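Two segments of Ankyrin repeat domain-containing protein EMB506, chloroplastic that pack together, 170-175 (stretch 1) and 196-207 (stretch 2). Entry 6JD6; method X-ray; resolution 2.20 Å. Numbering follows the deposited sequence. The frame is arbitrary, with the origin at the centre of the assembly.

Stretch 1 (170-175) NPHLQD
Stretch 2, residues 196-207: LLFKYNVDVNVA

An irregular segment of an ankyrin repeat protein can pack against the end of a helix and the loop that follows it without a clear direct hydrogen bond between them, relying on apolar contacts and bridging waters, and residues 170-175 and 196-207 of EMB506 illustrate the principle. Stretch 1 is extended except at Pro-171 (phi/psi -87/2) and His-172 (-101/-15). Stretch 2 leaves a helix, passes through Asn-201 with positive phi (55/44), and makes a type I turn from Asp-203 to Val-206. The chains run in the same sense: His-172 CA lies 6.0 Å from Val-202 CA, and Gln-174 CA 8.8 Å from Val-206 CA.

Asn-170 touches nothing across the gap, but its t rotamer lets OD1 accept a hydrogen bond from His-172 N at 2.8 Å, tying the start of the bend together. Pro-171, C-gamma endo and pointing toward stretch 2, is the apolar centre. Its CB lies 3.9 Å from Val-202 CG1 (m) and 4.1 Å from Leu-197 CD2 (m,t), while its CG lies 4.1 Å from Tyr-200 CB.

His-172 (m, chi2 -71°) starts sideways, yet its ring reaches the backbone of stretch 2. Asn-201 O, 3.7 Å from His-172 CE1, and Val-202 CA, 3.9 Å from His-172 ND1, lie at the ring edge. Both ring nitrogens are served by water: one bridges His-172 ND1 (2.6 Å) and Asp-203 N (2.9 Å), accepting from the latter; another bridges His-172 NE2 (3.1 Å) and Tyr-200 O (2.8 Å), donating to the carbonyl.

Leu-173 (m,t) is out of reach. Gln-174 (m,t, chi3 -81°) points toward stretch 2, placing NE2 3.4 Å from Val-206 CG2 (Val-206 is p) and 3.1 Å from Ala-207 O. Asp-175 (p) ends the segment beyond reach. The contact buries 302 Å² in total.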

ATOM      1  N   ASN A 170      15.169  -8.238   3.770  1.00 42.12           N
ATOM      2  CA  ASN A 170      15.779  -7.424   4.813  1.00 41.66           C
ATOM      3  C   ASN A 170      14.720  -6.550   5.483  1.00 40.74           C
ATOM      4  O   ASN A 170      14.124  -5.687   4.838  1.00 40.62           O
ATOM      5  CB  ASN A 170      16.900  -6.569   4.214  1.00 40.94           C
ATOM      6  CG  ASN A 170      17.744  -5.871   5.264  1.00 44.23           C
ATOM      7  OD1 ASN A 170      17.267  -5.520   6.344  1.00 43.80           O
ATOM      8  ND2 ASN A 170      19.016  -5.660   4.946  1.00 47.99           N
ATOM      9  N   PRO A 171      14.476  -6.780   6.785  1.00 38.44           N
ATOM     10  CA  PRO A 171      13.441  -6.053   7.524  1.00 36.49           C
ATOM     11  C   PRO A 171      13.947  -4.742   8.121  1.00 37.88           C
ATOM     12  O   PRO A 171      13.183  -4.046   8.790  1.00 37.78           O
ATOM     13  CB  PRO A 171      13.094  -7.024   8.653  1.00 36.90           C
ATOM     14  CG  PRO A 171      14.400  -7.699   8.949  1.00 37.90           C
ATOM     15  CD  PRO A 171      15.120  -7.817   7.615  1.00 39.10           C
ATOM     16  N   HIS A 172      15.212  -4.410   7.881  1.00 39.96           N
ATOM     17  CA  HIS A 172      15.828  -3.254   8.524  1.00 39.72           C
ATOM     18  C   HIS A 172      15.917  -2.026   7.619  1.00 40.48           C
ATOM     19  O   HIS A 172      16.152  -0.915   8.094  1.00 42.12           O
ATOM     20  CB  HIS A 172      17.230  -3.612   9.020  1.00 41.83           C
ATOM     21  CG  HIS A 172      17.285  -4.867   9.832  1.00 44.00           C
ATOM     22  ND1 HIS A 172      16.771  -4.950  11.108  1.00 42.98           N
ATOM     23  CD2 HIS A 172      17.801  -6.088   9.553  1.00 44.80           C
ATOM     24  CE1 HIS A 172      16.966  -6.169  11.580  1.00 45.27           C
ATOM     25  NE2 HIS A 172      17.588  -6.880  10.655  1.00 45.71           N
ATOM     26  N   LEU A 173      15.731  -2.232   6.320  1.00 38.39           N
ATOM     27  CA  LEU A 173      15.955  -1.188   5.322  1.00 38.68           C
ATOM     28  C   LEU A 173      15.033   0.020   5.459  1.00 37.01           C
ATOM     29  O   LEU A 173      13.813  -0.117   5.535  1.00 36.16           O
ATOM     30  CB  LEU A 173      15.830  -1.769   3.908  1.00 38.47           C
ATOM     31  CG  LEU A 173      16.916  -2.776   3.526  1.00 41.83           C
ATOM     32  CD1 LEU A 173      16.638  -3.388   2.155  1.00 42.10           C
ATOM     33  CD2 LEU A 173      18.278  -2.110   3.557  1.00 41.17           C
ATOM     34  N   GLN A 174      15.628   1.208   5.475  1.00 36.86           N
ATOM     35  CA  GLN A 174      14.854   2.442   5.464  1.00 36.31           C
ATOM     36  C   GLN A 174      14.685   2.932   4.035  1.00 37.44           C
ATOM     37  O   GLN A 174      15.635   2.904   3.248  1.00 39.58           O
ATOM     38  CB  GLN A 174      15.552   3.515   6.302  1.00 35.15           C
ATOM     39  CG  GLN A 174      15.396   3.331   7.799  1.00 33.68           C
ATOM     40  CD  GLN A 174      16.302   4.249   8.579  1.00 36.04           C
ATOM     41  OE1 GLN A 174      17.481   3.958   8.751  1.00 41.35           O
ATOM     42  NE2 GLN A 174      15.765   5.373   9.042  1.00 34.03           N
ATOM     43  N   ASP A 175      13.482   3.378   3.691  1.00 34.67           N
ATOM     44  CA  ASP A 175      13.259   3.897   2.348  1.00 34.94           C
ATOM     45  C   ASP A 175      13.703   5.353   2.216  1.00 37.70           C
ATOM     46  O   ASP A 175      14.399   5.885   3.089  1.00 39.49           O
ATOM     47  CB  ASP A 175      11.808   3.679   1.872  1.00 32.93           C
ATOM     48  CG  ASP A 175      10.777   4.509   2.640  1.00 33.50           C
ATOM     49  OD1 ASP A 175      11.138   5.463   3.365  1.00 35.59           O
ATOM     50  OD2 ASP A 175       9.573   4.202   2.496  1.00 31.04           O
ATOM     51  N   LEU A 196       5.797 -10.017  14.596  1.00 39.75           N
ATOM     52  CA  LEU A 196       6.693 -10.805  13.763  1.00 40.12           C
ATOM     53  C   LEU A 196       8.027 -10.090  13.533  1.00 40.71           C
ATOM     54  O   LEU A 196       9.083 -10.723  13.533  1.00 42.88           O
ATOM     55  CB  LEU A 196       6.028 -11.139  12.426  1.00 36.73           C
ATOM     56  CG  LEU A 196       6.819 -12.042  11.481  1.00 37.77           C
ATOM     57  CD1 LEU A 196       7.248 -13.323  12.186  1.00 39.96           C
ATOM     58  CD2 LEU A 196       5.988 -12.364  10.253  1.00 37.60           C
ATOM     59  N   LEU A 197       7.975  -8.773  13.333  1.00 37.04           N
ATOM     60  CA  LEU A 197       9.189  -7.986  13.120  1.00 37.70           C
ATOM     61  C   LEU A 197      10.092  -7.979  14.357  1.00 40.96           C
ATOM     62  O   LEU A 197      11.317  -7.925  14.234  1.00 43.97           O
ATOM     63  CB  LEU A 197       8.857  -6.555  12.679  1.00 33.11           C
ATOM     64  CG  LEU A 197       8.309  -6.390  11.253  1.00 33.75           C
ATOM     65  CD1 LEU A 197       7.832  -4.962  11.003  1.00 28.66           C
ATOM     66  CD2 LEU A 197       9.345  -6.793  10.208  1.00 34.36           C
ATOM     67  N   PHE A 198       9.489  -8.037  15.543  1.00 39.02           N
ATOM     68  CA  PHE A 198      10.257  -8.143  16.781  1.00 41.10           C
ATOM     69  C   PHE A 198      11.125  -9.392  16.757  1.00 44.34           C
ATOM     70  O   PHE A 198      12.245  -9.393  17.262  1.00 45.26           O
ATOM     71  CB  PHE A 198       9.336  -8.201  18.002  1.00 43.05           C
ATOM     72  CG  PHE A 198       8.621  -6.916  18.291  1.00 44.08           C
ATOM     73  CD1 PHE A 198       9.067  -5.719  17.754  1.00 42.01           C
ATOM     74  CD2 PHE A 198       7.501  -6.903  19.110  1.00 45.06           C
ATOM     75  CE1 PHE A 198       8.409  -4.535  18.028  1.00 43.48           C
ATOM     76  CE2 PHE A 198       6.838  -5.721  19.385  1.00 44.37           C
ATOM     77  CZ  PHE A 198       7.293  -4.536  18.845  1.00 42.64           C
ATOM     78  N   LYS A 199      10.598 -10.461  16.169  1.00 45.33           N
ATOM     79  CA  LYS A 199      11.311 -11.733  16.122  1.00 51.24           C
ATOM     80  C   LYS A 199      12.518 -11.678  15.189  1.00 50.61           C
ATOM     81  O   LYS A 199      13.429 -12.496  15.292  1.00 53.65           O
ATOM     82  CB  LYS A 199      10.362 -12.869  15.730  1.00 55.79           C
ATOM     83  CG  LYS A 199       9.275 -13.112  16.767  1.00 61.91           C
ATOM     84  CD  LYS A 199       8.451 -14.345  16.457  1.00 68.85           C
ATOM     85  CE  LYS A 199       7.512 -14.668  17.614  1.00 74.67           C
ATOM     86  NZ  LYS A 199       6.908 -16.027  17.492  1.00 78.78           N
ATOM     87  N   TYR A 200      12.524 -10.701  14.290  1.00 47.53           N
ATOM     88  CA  TYR A 200      13.668 -10.477  13.415  1.00 47.36           C
ATOM     89  C   TYR A 200      14.576  -9.391  13.980  1.00 49.82           C
ATOM     90  O   TYR A 200      15.490  -8.914  13.307  1.00 51.29           O
ATOM     91  CB  TYR A 200      13.203 -10.140  11.996  1.00 44.64           C
ATOM     92  CG  TYR A 200      12.658 -11.352  11.276  1.00 44.38           C
ATOM     93  CD1 TYR A 200      13.494 -12.168  10.524  1.00 45.50           C
ATOM     94  CD2 TYR A 200      11.317 -11.698  11.374  1.00 43.52           C
ATOM     95  CE1 TYR A 200      13.006 -13.287   9.874  1.00 47.20           C
ATOM     96  CE2 TYR A 200      10.820 -12.816  10.728  1.00 45.33           C
ATOM     97  CZ  TYR A 200      11.670 -13.605   9.981  1.00 46.77           C
ATOM     98  OH  TYR A 200      11.184 -14.718   9.335  1.00 49.46           O
ATOM     99  N   ASN A 201      14.313  -9.020  15.228  1.00 50.31           N
ATOM    100  CA  ASN A 201      15.138  -8.066  15.962  1.00 52.06           C
ATOM    101  C   ASN A 201      15.333  -6.730  15.255  1.00 46.76           C
ATOM    102  O   ASN A 201      16.438  -6.195  15.219  1.00 48.87           O
ATOM    103  CB  ASN A 201      16.491  -8.685  16.322  1.00 59.11           C
ATOM    104  CG  ASN A 201      16.354  -9.877  17.247  1.00 68.54           C
ATOM    105  OD1 ASN A 201      16.012  -9.727  18.421  1.00 73.29           O
ATOM    106  ND2 ASN A 201      16.622 -11.070  16.726  1.00 71.69           N
ATOM    107  N   VAL A 202      14.254  -6.194  14.694  1.00 40.71           N
ATOM    108  CA  VAL A 202      14.308  -4.876  14.082  1.00 38.72           C
ATOM    109  C   VAL A 202      14.551  -3.811  15.147  1.00 41.63           C
ATOM    110  O   VAL A 202      14.270  -4.013  16.330  1.00 41.81           O
ATOM    111  CB  VAL A 202      13.012  -4.541  13.311  1.00 38.27           C
ATOM    112  CG1 VAL A 202      12.733  -5.605  12.247  1.00 35.81           C
ATOM    113  CG2 VAL A 202      11.832  -4.407  14.271  1.00 36.57           C
ATOM    114  N   ASP A 203      15.093  -2.680  14.716  1.00 42.21           N
ATOM    115  CA  ASP A 203      15.297  -1.537  15.591  1.00 41.13           C
ATOM    116  C   ASP A 203      13.953  -0.833  15.777  1.00 39.25           C
ATOM    117  O   ASP A 203      13.433  -0.218  14.843  1.00 35.55           O
ATOM    118  CB  ASP A 203      16.332  -0.605  14.957  1.00 41.23           C
ATOM    119  CG  ASP A 203      16.528   0.683  15.731  1.00 43.43           C
ATOM    120  OD1 ASP A 203      16.084   0.773  16.896  1.00 42.23           O
ATOM    121  OD2 ASP A 203      17.142   1.610  15.165  1.00 46.36           O
ATOM    122  N   VAL A 204      13.383  -0.927  16.977  1.00 38.15           N
ATOM    123  CA  VAL A 204      12.043  -0.384  17.206  1.00 35.55           C
ATOM    124  C   VAL A 204      12.073   1.122  17.435  1.00 37.12           C
ATOM    125  O   VAL A 204      11.028   1.775  17.503  1.00 37.75           O
ATOM    126  CB  VAL A 204      11.322  -1.080  18.383  1.00 38.01           C
ATOM    127  CG1 VAL A 204      11.325  -2.595  18.180  1.00 41.46           C
ATOM    128  CG2 VAL A 204      11.971  -0.711  19.707  1.00 38.34           C
ATOM    129  N   ASN A 205      13.279   1.670  17.539  1.00 37.60           N
ATOM    130  CA  ASN A 205      13.452   3.101  17.738  1.00 38.07           C
ATOM    131  C   ASN A 205      13.974   3.824  16.501  1.00 37.41           C
ATOM    132  O   ASN A 205      14.430   4.964  16.586  1.00 38.90           O
ATOM    133  CB  ASN A 205      14.364   3.348  18.943  1.00 38.33           C
ATOM    134  CG  ASN A 205      13.706   2.946  20.244  1.00 38.20           C
ATOM    135  OD1 ASN A 205      12.577   3.344  20.520  1.00 38.89           O
ATOM    136  ND2 ASN A 205      14.389   2.126  21.031  1.00 36.94           N
ATOM    137  N   VAL A 206      13.901   3.157  15.353  1.00 37.29           N
ATOM    138  CA  VAL A 206      14.338   3.757  14.100  1.00 33.94           C
ATOM    139  C   VAL A 206      13.582   5.065  13.837  1.00 31.47           C
ATOM    140  O   VAL A 206      12.367   5.143  14.008  1.00 32.73           O
ATOM    141  CB  VAL A 206      14.204   2.763  12.915  1.00 36.94           C
ATOM    142  CG1 VAL A 206      12.769   2.268  12.776  1.00 32.02           C
ATOM    143  CG2 VAL A 206      14.702   3.392  11.618  1.00 36.91           C
ATOM    144  N   ALA A 207      14.320   6.102  13.456  1.00 31.95           N
ATOM    145  CA  ALA A 207      13.737   7.417  13.215  1.00 33.24           C
ATOM    146  C   ALA A 207      13.757   7.734  11.721  1.00 35.23           C
ATOM    147  O   ALA A 207      14.751   7.475  11.047  1.00 37.28           O
ATOM    148  CB  ALA A 207      14.504   8.485  13.999  1.00 34.02           C
TER
HETATM  149  O   HOH W   1      16.415  -2.544  12.149  1.00 45.93           O
HETATM  150  O   HOH W   2      17.203  -9.858  11.361  1.00 64.13           O